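Local coordinates for protein osa (Shigella flexneri, PDB 4O7K), which suppresses the oncogenicity of Agrobacterium tumefaciens and is a plasmid fertility inhibition factor of the ParB/Srx superfamily, at residues 40-45 / 56-61; 66-71 / 177-182; 118-123 / 153-158. The protein carries 1 engineered substitution. All blocks are in the same frame, centred on the assembly; numbering follows the deposited sequence.

From the N terminus, contact 1 closes first, after only ten intervening residues, as the beta hairpin of strands 44-47 and 55-58. Contact 2 opens shortly afterwards at 66-71 and closes near the C terminus at 177-182, across 105 residues. Contact 3 falls wholly within that long loop, so contacts 2 and 3 nest, whereas contact 1 precedes both in series. Strand 55-58 lies beside strand 118-128 in the five-stranded mixed sheet, linking contacts 1 and 3; strand 67-72 lies beside strand 153-158 in the three-stranded sheet, linking contacts 2 and 3. Contact 3 thus joins the two sheets, while Trp45, hydrogen-bonded to Tyr70 and packed on Ile68 and Leu182, ties the hairpin to contact 2.

Contact 1 (40-45 / 56-61); sequences WNEVVW and FMTASN
Glu42 crosses Thr58 at about a right angle and ends with one carboxylate oxygen at Thr58 and the other at Ser60. Glu42 CB is 4.0 Å from Thr58 OG1. CG, set between the backbone N and the carbonyl carbon (chi1 61°), comes to 3.7 Å from the same Thr58 OG1. Glu42 CD lies 3.3 Å from Thr58 OG1, with Ser60 CB next; OE2 then stays 3.2 Å from Thr58 OG1, while OE1 meets Ser60 CB. The hydroxyl donates to Val43 O, with Thr58 OG1 to Val43 O at 2.8 Å, and accepts a weak bond from Ser60 N. Ala59 N reaches Val43 O as well, at 3.1 Å.

Two antiparallel bridges follow. Val44 and Thr58 form a non-hydrogen-bonded pair; in the hydrogen-bonded pair beyond, Trp45 N donates to Met57 O at 2.9 Å and Met57 N returns a bond to Trp45 O. The indole touches Ala59, Trp45 CZ3 to Ala59 CB being 4.1 Å, and its NE1 bonds to Tyr70 OH.

With its proton committed to Val43 O, the Thr58 hydroxyl probably offers none to the nearby Glu42 carboxylate, whereas Val43 O takes two donors, Ala59 N and Thr58 OG1, from opposite faces of its carbonyl plane.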
loop_
_atom_site.group_PDB
_atom_site.type_symbol
_atom_site.label_atom_id
_atom_site.label_comp_id
_atom_site.label_asym_id
_atom_site.label_seq_id
_atom_site.Cartn_x
_atom_site.Cartn_y
_atom_site.Cartn_z
ATOM N N TRP A 40 13.765 3.344 18.167
ATOM C CA TRP A 40 12.759 2.578 18.893
ATOM C C TRP A 40 13.127 1.104 18.831
ATOM O O TRP A 40 14.192 0.733 18.328
ATOM C CB TRP A 40 11.367 2.849 18.308
ATOM C CG TRP A 40 11.315 4.212 17.662
ATOM C CD1 TRP A 40 11.250 4.486 16.323
ATOM C CD2 TRP A 40 11.407 5.485 18.326
ATOM N NE1 TRP A 40 11.268 5.849 16.115
ATOM C CE2 TRP A 40 11.363 6.483 17.328
ATOM C CE3 TRP A 40 11.510 5.876 19.668
ATOM C CZ2 TRP A 40 11.419 7.848 17.628
ATOM C CZ3 TRP A 40 11.563 7.233 19.964
ATOM C CH2 TRP A 40 11.516 8.201 18.947
ATOM N N ASN A 41 12.264 0.262 19.369
ATOM C CA ASN A 41 12.520 -1.163 19.331
ATOM C C ASN A 41 11.450 -1.765 18.430
ATOM O O ASN A 41 10.557 -2.480 18.891
ATOM C CB ASN A 41 12.494 -1.756 20.744
ATOM C CG ASN A 41 12.699 -3.261 20.763
ATOM O OD1 ASN A 41 12.927 -3.887 19.727
ATOM N ND2 ASN A 41 12.611 -3.851 21.956
ATOM N N GLU A 42 11.531 -1.447 17.141
ATOM C CA GLU A 42 10.476 -1.830 16.208
ATOM C C GLU A 42 10.994 -2.000 14.784
ATOM O O GLU A 42 12.112 -1.599 14.461
ATOM C CB GLU A 42 9.353 -0.790 16.228
ATOM C CG GLU A 42 9.792 0.615 15.816
ATOM C CD GLU A 42 8.712 1.668 16.047
ATOM O OE1 GLU A 42 7.905 1.494 16.983
ATOM O OE2 GLU A 42 8.674 2.671 15.297
ATOM N N VAL A 43 10.171 -2.596 13.930
ATOM C CA VAL A 43 10.532 -2.707 12.530
ATOM C C VAL A 43 10.175 -1.404 11.832
ATOM O O VAL A 43 9.028 -0.958 11.881
ATOM C CB VAL A 43 9.831 -3.881 11.860
ATOM C CG1 VAL A 43 10.172 -3.927 10.373
ATOM C CG2 VAL A 43 10.232 -5.179 12.548
ATOM N N VAL A 44 11.173 -0.781 11.214
ATOM C CA VAL A 44 10.968 0.466 10.492
ATOM C C VAL A 44 11.568 0.372 9.098
ATOM O O VAL A 44 12.676 -0.141 8.924
ATOM C CB VAL A 44 11.590 1.663 11.242
ATOM C CG1 VAL A 44 11.534 2.928 10.382
ATOM C CG2 VAL A 44 10.871 1.882 12.569
ATOM N N TRP A 45 10.824 0.839 8.100
ATOM C CA TRP A 45 11.366 0.962 6.752
ATOM C C TRP A 45 11.570 2.410 6.356
ATOM O O TRP A 45 10.769 3.279 6.698
ATOM C CB TRP A 45 10.451 0.331 5.714
ATOM C CG TRP A 45 10.210 -1.114 5.827
ATOM C CD1 TRP A 45 10.887 -2.112 5.190
ATOM C CD2 TRP A 45 9.165 -1.746 6.573
ATOM N NE1 TRP A 45 10.347 -3.333 5.516
ATOM C CE2 TRP A 45 9.285 -3.136 6.360
ATOM C CE3 TRP A 45 8.152 -1.273 7.411
ATOM C CZ2 TRP A 45 8.418 -4.058 6.954
ATOM C CZ3 TRP A 45 7.286 -2.196 7.996
ATOM C CH2 TRP A 45 7.438 -3.570 7.768
ATOM N N PHE A 56 9.034 7.276 6.124
ATOM C CA PHE A 56 9.315 6.164 7.021
ATOM C C PHE A 56 8.017 5.549 7.531
ATOM O O PHE A 56 7.072 6.266 7.866
ATOM C CB PHE A 56 10.181 6.616 8.196
ATOM C CG PHE A 56 11.570 7.014 7.794
ATOM C CD1 PHE A 56 11.824 8.289 7.312
ATOM C CD2 PHE A 56 12.617 6.109 7.875
ATOM C CE1 PHE A 56 13.110 8.656 6.919
ATOM C CE2 PHE A 56 13.914 6.475 7.490
ATOM C CZ PHE A 56 14.156 7.748 7.012
ATOM N N MET A 57 7.972 4.219 7.579
ATOM C CA MET A 57 6.814 3.515 8.096
ATOM C C MET A 57 7.255 2.435 9.066
ATOM O O MET A 57 8.423 2.040 9.069
ATOM C CB MET A 57 5.981 2.917 6.953
ATOM C CG MET A 57 5.489 3.959 5.956
ATOM S SD MET A 57 4.279 3.281 4.802
ATOM C CE MET A 57 2.808 3.443 5.808
ATOM N N THR A 58 6.317 1.959 9.882
ATOM C CA THR A 58 6.634 0.989 10.917
ATOM C C THR A 58 5.536 -0.057 11.083
ATOM O O THR A 58 4.369 0.209 10.810
ATOM C CB THR A 58 6.865 1.674 12.280
ATOM O OG1 THR A 58 7.179 0.677 13.259
ATOM C CG2 THR A 58 5.614 2.435 12.721
ATOM N N ALA A 59 5.917 -1.244 11.538
ATOM C CA ALA A 59 4.946 -2.296 11.833
ATOM C C ALA A 59 4.662 -2.383 13.334
ATOM O O ALA A 59 4.248 -3.431 13.833
ATOM C CB ALA A 59 5.448 -3.640 11.313
ATOM N N SER A 60 4.885 -1.283 14.049
ATOM C CA SER A 60 4.785 -1.293 15.504
ATOM C C SER A 60 3.377 -1.626 15.980
ATOM O O SER A 60 3.199 -2.168 17.069
ATOM C CB SER A 60 5.227 0.056 16.079
ATOM O OG SER A 60 4.313 1.078 15.743
ATOM N N ASN A 61 2.381 -1.313 15.161
ATOM C CA ASN A 61 0.998 -1.534 15.548
ATOM C C ASN A 61 0.499 -2.923 15.145
ATOM O O ASN A 61 -0.630 -3.294 15.448
ATOM C CB ASN A 61 0.091 -0.451 14.945
ATOM C CG ASN A 61 0.345 0.948 15.542
ATOM O OD1 ASN A 61 -0.291 1.925 15.139
ATOM N ND2 ASN A 61 1.274 1.044 16.490
#

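Contact 2 (66-71 / 177-182)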
loop_
_atom_site.group_PDB
_atom_site.type_symbol
_atom_site.label_atom_id
_atom_site.label_comp_id
_atom_site.label_asym_id
_atom_site.label_seq_id
_atom_site.Cartn_x
_atom_site.Cartn_y
_atom_site.Cartn_z
ATOM N N ASP A 66 0.066 -11.182 12.459
ATOM C CA ASP A 66 -0.129 -10.526 11.168
ATOM C C ASP A 66 0.987 -10.914 10.204
ATOM O O ASP A 66 2.022 -11.434 10.614
ATOM C CB ASP A 66 -0.145 -9.007 11.311
ATOM C CG ASP A 66 -1.379 -8.494 12.005
ATOM O OD1 ASP A 66 -2.441 -9.150 11.914
ATOM O OD2 ASP A 66 -1.279 -7.416 12.631
ATOM N N PHE A 67 0.770 -10.648 8.924
ATOM C CA PHE A 67 1.772 -10.907 7.900
ATOM C C PHE A 67 2.060 -9.637 7.126
ATOM O O PHE A 67 1.166 -8.825 6.899
ATOM C CB PHE A 67 1.299 -12.002 6.943
ATOM C CG PHE A 67 1.487 -13.387 7.471
ATOM C CD1 PHE A 67 0.679 -13.873 8.485
ATOM C CD2 PHE A 67 2.478 -14.203 6.957
ATOM C CE1 PHE A 67 0.867 -15.144 8.976
ATOM C CE2 PHE A 67 2.667 -15.478 7.440
ATOM C CZ PHE A 67 1.868 -15.948 8.454
ATOM N N ILE A 68 3.313 -9.454 6.729
ATOM C CA ILE A 68 3.659 -8.325 5.884
ATOM C C ILE A 68 3.710 -8.758 4.425
ATOM O O ILE A 68 4.268 -9.803 4.086
ATOM C CB ILE A 68 4.998 -7.704 6.308
ATOM C CG1 ILE A 68 4.805 -6.928 7.622
ATOM C CG2 ILE A 68 5.521 -6.780 5.215
ATOM C CD1 ILE A 68 6.065 -6.804 8.440
ATOM N N VAL A 69 3.103 -7.947 3.569
ATOM C CA VAL A 69 3.225 -8.118 2.136
ATOM C C VAL A 69 3.820 -6.837 1.547
ATOM O O VAL A 69 3.330 -5.731 1.803
ATOM C CB VAL A 69 1.870 -8.419 1.467
ATOM C CG1 VAL A 69 2.055 -8.699 -0.016
ATOM C CG2 VAL A 69 1.182 -9.599 2.173
ATOM N N TYR A 70 4.893 -6.990 0.787
ATOM C CA TYR A 70 5.450 -5.866 0.042
ATOM C C TYR A 70 4.728 -5.801 -1.282
ATOM O O TYR A 70 4.788 -6.748 -2.069
ATOM C CB TYR A 70 6.950 -6.030 -0.176
ATOM C CG TYR A 70 7.726 -6.071 1.115
ATOM C CD1 TYR A 70 7.842 -4.940 1.914
ATOM C CD2 TYR A 70 8.318 -7.247 1.547
ATOM C CE1 TYR A 70 8.538 -4.978 3.107
ATOM C CE2 TYR A 70 9.004 -7.300 2.736
ATOM C CZ TYR A 70 9.119 -6.162 3.504
ATOM O OH TYR A 70 9.816 -6.222 4.678
ATOM N N VAL A 71 4.029 -4.702 -1.537
ATOM C CA VAL A 71 3.218 -4.668 -2.741
ATOM C C VAL A 71 3.766 -3.726 -3.794
ATOM O O VAL A 71 4.378 -2.694 -3.504
ATOM C CB VAL A 71 1.729 -4.283 -2.449
ATOM C CG1 VAL A 71 1.109 -5.260 -1.452
ATOM C CG2 VAL A 71 1.617 -2.863 -1.941
ATOM N N ILE A 177 5.820 -12.306 4.739
ATOM C CA ILE A 177 6.583 -12.755 5.897
ATOM C C ILE A 177 5.805 -12.417 7.162
ATOM O O ILE A 177 5.249 -11.323 7.289
ATOM C CB ILE A 177 8.013 -12.121 5.946
ATOM C CG1 ILE A 177 8.812 -12.691 7.118
ATOM C CG2 ILE A 177 7.946 -10.583 6.013
ATOM C CD1 ILE A 177 10.287 -12.302 7.092
ATOM N N GLN A 178 5.736 -13.362 8.091
ATOM C CA GLN A 178 4.975 -13.130 9.317
ATOM C C GLN A 178 5.663 -12.081 10.175
ATOM O O GLN A 178 6.890 -12.058 10.278
ATOM C CB GLN A 178 4.795 -14.426 10.105
ATOM C CG GLN A 178 3.921 -14.264 11.339
ATOM C CD GLN A 178 3.515 -15.593 11.936
ATOM O OE1 GLN A 178 3.758 -16.645 11.346
ATOM N NE2 GLN A 178 2.898 -15.555 13.116
ATOM N N VAL A 179 4.872 -11.196 10.768
ATOM C CA VAL A 179 5.417 -10.098 11.555
ATOM C C VAL A 179 6.366 -10.597 12.646
ATOM O O VAL A 179 7.446 -10.040 12.836
ATOM C CB VAL A 179 4.288 -9.258 12.173
ATOM C CG1 VAL A 179 4.840 -8.313 13.252
ATOM C CG2 VAL A 179 3.596 -8.470 11.084
ATOM N N SER A 180 5.984 -11.667 13.335
ATOM C CA SER A 180 6.811 -12.216 14.407
ATOM C C SER A 180 8.186 -12.662 13.894
ATOM O O SER A 180 9.202 -12.463 14.560
ATOM C CB SER A 180 6.089 -13.387 15.083
ATOM O OG SER A 180 5.948 -14.466 14.182
ATOM N N LYS A 181 8.215 -13.263 12.710
ATOM C CA LYS A 181 9.461 -13.745 12.142
ATOM C C LYS A 181 10.342 -12.574 11.699
ATOM O O LYS A 181 11.569 -12.607 11.864
ATOM C CB LYS A 181 9.188 -14.685 10.968
ATOM C CG LYS A 181 10.446 -15.260 10.315
ATOM C CD LYS A 181 10.086 -16.339 9.303
ATOM C CE LYS A 181 11.322 -17.014 8.724
ATOM N NZ LYS A 181 12.065 -16.121 7.793
ATOM N N LEU A 182 9.722 -11.537 11.142
ATOM C CA LEU A 182 10.485 -10.378 10.684
ATOM C C LEU A 182 11.077 -9.639 11.882
ATOM O O LEU A 182 12.257 -9.262 11.868
ATOM C CB LEU A 182 9.616 -9.430 9.846
ATOM C CG LEU A 182 10.394 -8.254 9.244
ATOM C CD1 LEU A 182 11.532 -8.757 8.373
ATOM C CD2 LEU A 182 9.506 -7.334 8.438
#
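Phe67 and Ile68 of strand 67-72 pair antiparallel with Gln178 and Ile177 of the short strand 177-178. Three backbone hydrogen bonds define the register. Ile68 N donates to Ile177 O at 2.7 Å, and Ile177 N donates back to Ile68 O at 3.0 Å, which makes Ile68 and Ile177 the hydrogen-bonded pair. The third, from Val179 N to Asp66 O at 2.9 Å, is almost straight (176° at the hydrogen) and falls where strand 177-178 turns into helix 179-189, with Gln178 as the N-cap residue.

One CH-pi contact occupies the side of Phe67 and Gln178. Gln178 CB lies over the ring face, 3.8 Å from the centroid of the Phe67 ring and offset toward the rim. The extended Gln178 chain then runs past the ring, bringing OE1 to 3.5 Å from Phe67 CZ, with the amide and ring planes 30° apart. Its NE2 is bonded to Gln64 O.

Apolar packing lines the opposite face of the strand pair. Across the strands Ile68 CB is 4.1 Å from Ile177 CG2. Ile68 CG1, anti to the carbonyl carbon (chi1 -73°), meets Val179 CG2, and the branch ends at Ile68 CD1, only 3.5 Å from Leu182 CD2, a tight carbon pair. Tyr70 approaches Leu182 tip to tip, its OH, already engaged by Trp45, touching CD2.

The chemistry is that of a strand-to-helix junction: Asp66 O takes up a first-turn amide that has no acceptor within the helix, while Val179 and Leu182 set the helix's apolar side against Ile68 of the sheet.

Contact 3 (118-123 / 153-158); sequences VPLADV and VFPVLS
Leu120 and Leu157 meet at about a right angle, Leu120 CD1 lying 3.7 Å from Leu157 CG. That CG, anti to its own carbonyl carbon (chi1 -72°), also meets Leu120 CB. Leu120 CD2 rests on the proline, 3.5 Å from Pro155 O and 3.7 Å from Pro155 CG, while CD1 meets chiefly Leu157. Asp122 and Leu157 lie side by side, pointing the same way; Asp122 OD1 is 3.4 Å from Leu157 CB, a polar atom resting on an aliphatic chain. Farther along, Val123 and Val156 touch through their CG2 methyls.

Two backbone bonds set the register that brings these side chains together. Leu157 N donates to Ala121 O at 2.8 Å, and Leu157 O accepts from Val123 N at 2.9 Å; both donors lie nearly along the C=O axis of their acceptors (at least 168°). Leu157 is therefore held through both its N and its O, in a single bridge with Asp122. The touching parts run 46° apart, and direct backbone bonding is confined to this bridge.

Water carries the join beyond it in either direction. One water accepts from Ala121 N at 2.8 Å and donates to Pro155 O; a second donates to Val123 O and hydrogen-bonds Ser158 OG.

Outward, Leu120 is tied through its backbone to Thr58 of the hairpin, and Pro155 packs on Ile68 and Tyr70. Helix 161-171 lies against Val123 and Ser158 through Leu167, and helix 140-148 meets Ala121 through Ser143, so both helices adjoin the buried bridge where the two sheets meet.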
loop_
_atom_site.group_PDB
_atom_site.type_symbol
_atom_site.label_atom_id
_atom_site.label_comp_id
_atom_site.label_asym_id
_atom_site.label_seq_id
_atom_site.Cartn_x
_atom_site.Cartn_y
_atom_site.Cartn_z
ATOM N N VAL A 118 5.112 6.298 10.029
ATOM C CA VAL A 118 3.692 6.024 9.851
ATOM C C VAL A 118 3.404 4.519 9.931
ATOM O O VAL A 118 4.010 3.738 9.209
ATOM C CB VAL A 118 3.199 6.570 8.500
ATOM C CG1 VAL A 118 1.700 6.253 8.295
ATOM C CG2 VAL A 118 3.453 8.068 8.423
ATOM N N PRO A 119 2.479 4.108 10.814
ATOM C CA PRO A 119 2.099 2.688 10.884
ATOM C C PRO A 119 1.513 2.175 9.566
ATOM O O PRO A 119 0.897 2.937 8.817
ATOM C CB PRO A 119 1.055 2.659 12.005
ATOM C CG PRO A 119 1.402 3.855 12.854
ATOM C CD PRO A 119 1.833 4.902 11.875
ATOM N N LEU A 120 1.728 0.894 9.287
ATOM C CA LEU A 120 1.237 0.277 8.062
ATOM C C LEU A 120 -0.287 0.243 7.998
ATOM O O LEU A 120 -0.961 0.205 9.022
ATOM C CB LEU A 120 1.765 -1.151 7.941
ATOM C CG LEU A 120 3.290 -1.288 7.894
ATOM C CD1 LEU A 120 3.644 -2.756 7.679
ATOM C CD2 LEU A 120 3.838 -0.410 6.795
ATOM N N ALA A 121 -0.800 0.239 6.775
ATOM C CA ALA A 121 -2.199 -0.053 6.501
ATOM C C ALA A 121 -2.498 -1.526 6.730
ATOM O O ALA A 121 -1.643 -2.395 6.506
ATOM C CB ALA A 121 -2.540 0.328 5.077
ATOM N N ASP A 122 -3.717 -1.794 7.176
ATOM C CA ASP A 122 -4.242 -3.154 7.314
ATOM C C ASP A 122 -5.257 -3.423 6.209
ATOM O O ASP A 122 -6.311 -2.791 6.162
ATOM C CB ASP A 122 -4.888 -3.335 8.681
ATOM C CG ASP A 122 -3.882 -3.239 9.811
ATOM O OD1 ASP A 122 -3.275 -4.274 10.155
ATOM O OD2 ASP A 122 -3.699 -2.127 10.354
ATOM N N VAL A 123 -4.921 -4.330 5.296
ATOM C CA VAL A 123 -5.766 -4.568 4.132
ATOM C C VAL A 123 -6.159 -6.037 4.034
ATOM O O VAL A 123 -5.685 -6.880 4.796
ATOM C CB VAL A 123 -5.075 -4.154 2.815
ATOM C CG1 VAL A 123 -4.637 -2.677 2.871
ATOM C CG2 VAL A 123 -3.894 -5.069 2.541
ATOM N N VAL A 153 7.105 0.597 -4.135
ATOM C CA VAL A 153 6.786 -0.587 -3.343
ATOM C C VAL A 153 6.641 -0.152 -1.889
ATOM O O VAL A 153 7.407 0.685 -1.397
ATOM C CB VAL A 153 7.883 -1.690 -3.478
ATOM C CG1 VAL A 153 7.566 -2.901 -2.602
ATOM C CG2 VAL A 153 8.042 -2.123 -4.929
ATOM N N PHE A 154 5.635 -0.689 -1.204
ATOM C CA PHE A 154 5.495 -0.419 0.209
ATOM C C PHE A 154 4.886 -1.640 0.889
ATOM O O PHE A 154 4.230 -2.456 0.237
ATOM C CB PHE A 154 4.664 0.861 0.452
ATOM C CG PHE A 154 3.350 0.915 -0.298
ATOM C CD1 PHE A 154 2.216 0.319 0.224
ATOM C CD2 PHE A 154 3.248 1.614 -1.491
ATOM C CE1 PHE A 154 1.004 0.383 -0.447
ATOM C CE2 PHE A 154 2.040 1.691 -2.169
ATOM C CZ PHE A 154 0.915 1.074 -1.650
ATOM N N PRO A 155 5.134 -1.791 2.193
ATOM C CA PRO A 155 4.549 -2.918 2.921
ATOM C C PRO A 155 3.121 -2.627 3.377
ATOM O O PRO A 155 2.772 -1.466 3.607
ATOM C CB PRO A 155 5.473 -3.088 4.129
ATOM C CG PRO A 155 6.168 -1.776 4.292
ATOM C CD PRO A 155 6.035 -0.981 3.030
ATOM N N VAL A 156 2.323 -3.680 3.489
ATOM C CA VAL A 156 0.988 -3.596 4.070
ATOM C C VAL A 156 0.835 -4.792 4.998
ATOM O O VAL A 156 1.623 -5.741 4.934
ATOM C CB VAL A 156 -0.132 -3.597 3.008
ATOM C CG1 VAL A 156 -0.071 -2.347 2.139
ATOM C CG2 VAL A 156 -0.059 -4.861 2.149
ATOM N N LEU A 157 -0.172 -4.734 5.858
ATOM C CA LEU A 157 -0.425 -5.773 6.853
ATOM C C LEU A 157 -1.662 -6.594 6.506
ATOM O O LEU A 157 -2.670 -6.049 6.078
ATOM C CB LEU A 157 -0.605 -5.148 8.238
ATOM C CG LEU A 157 0.656 -4.595 8.903
ATOM C CD1 LEU A 157 0.260 -3.797 10.130
ATOM C CD2 LEU A 157 1.557 -5.760 9.291
ATOM N N SER A 158 -1.559 -7.905 6.706
ATOM C CA SER A 158 -2.633 -8.840 6.420
ATOM C C SER A 158 -2.855 -9.735 7.630
ATOM O O SER A 158 -1.914 -10.078 8.345
ATOM C CB SER A 158 -2.296 -9.665 5.180
ATOM O OG SER A 158 -3.189 -10.743 5.014
HETATM O O HOH W 1 0.955 0.522 4.597
HETATM O O HOH W 2 -5.858 -9.521 5.621
#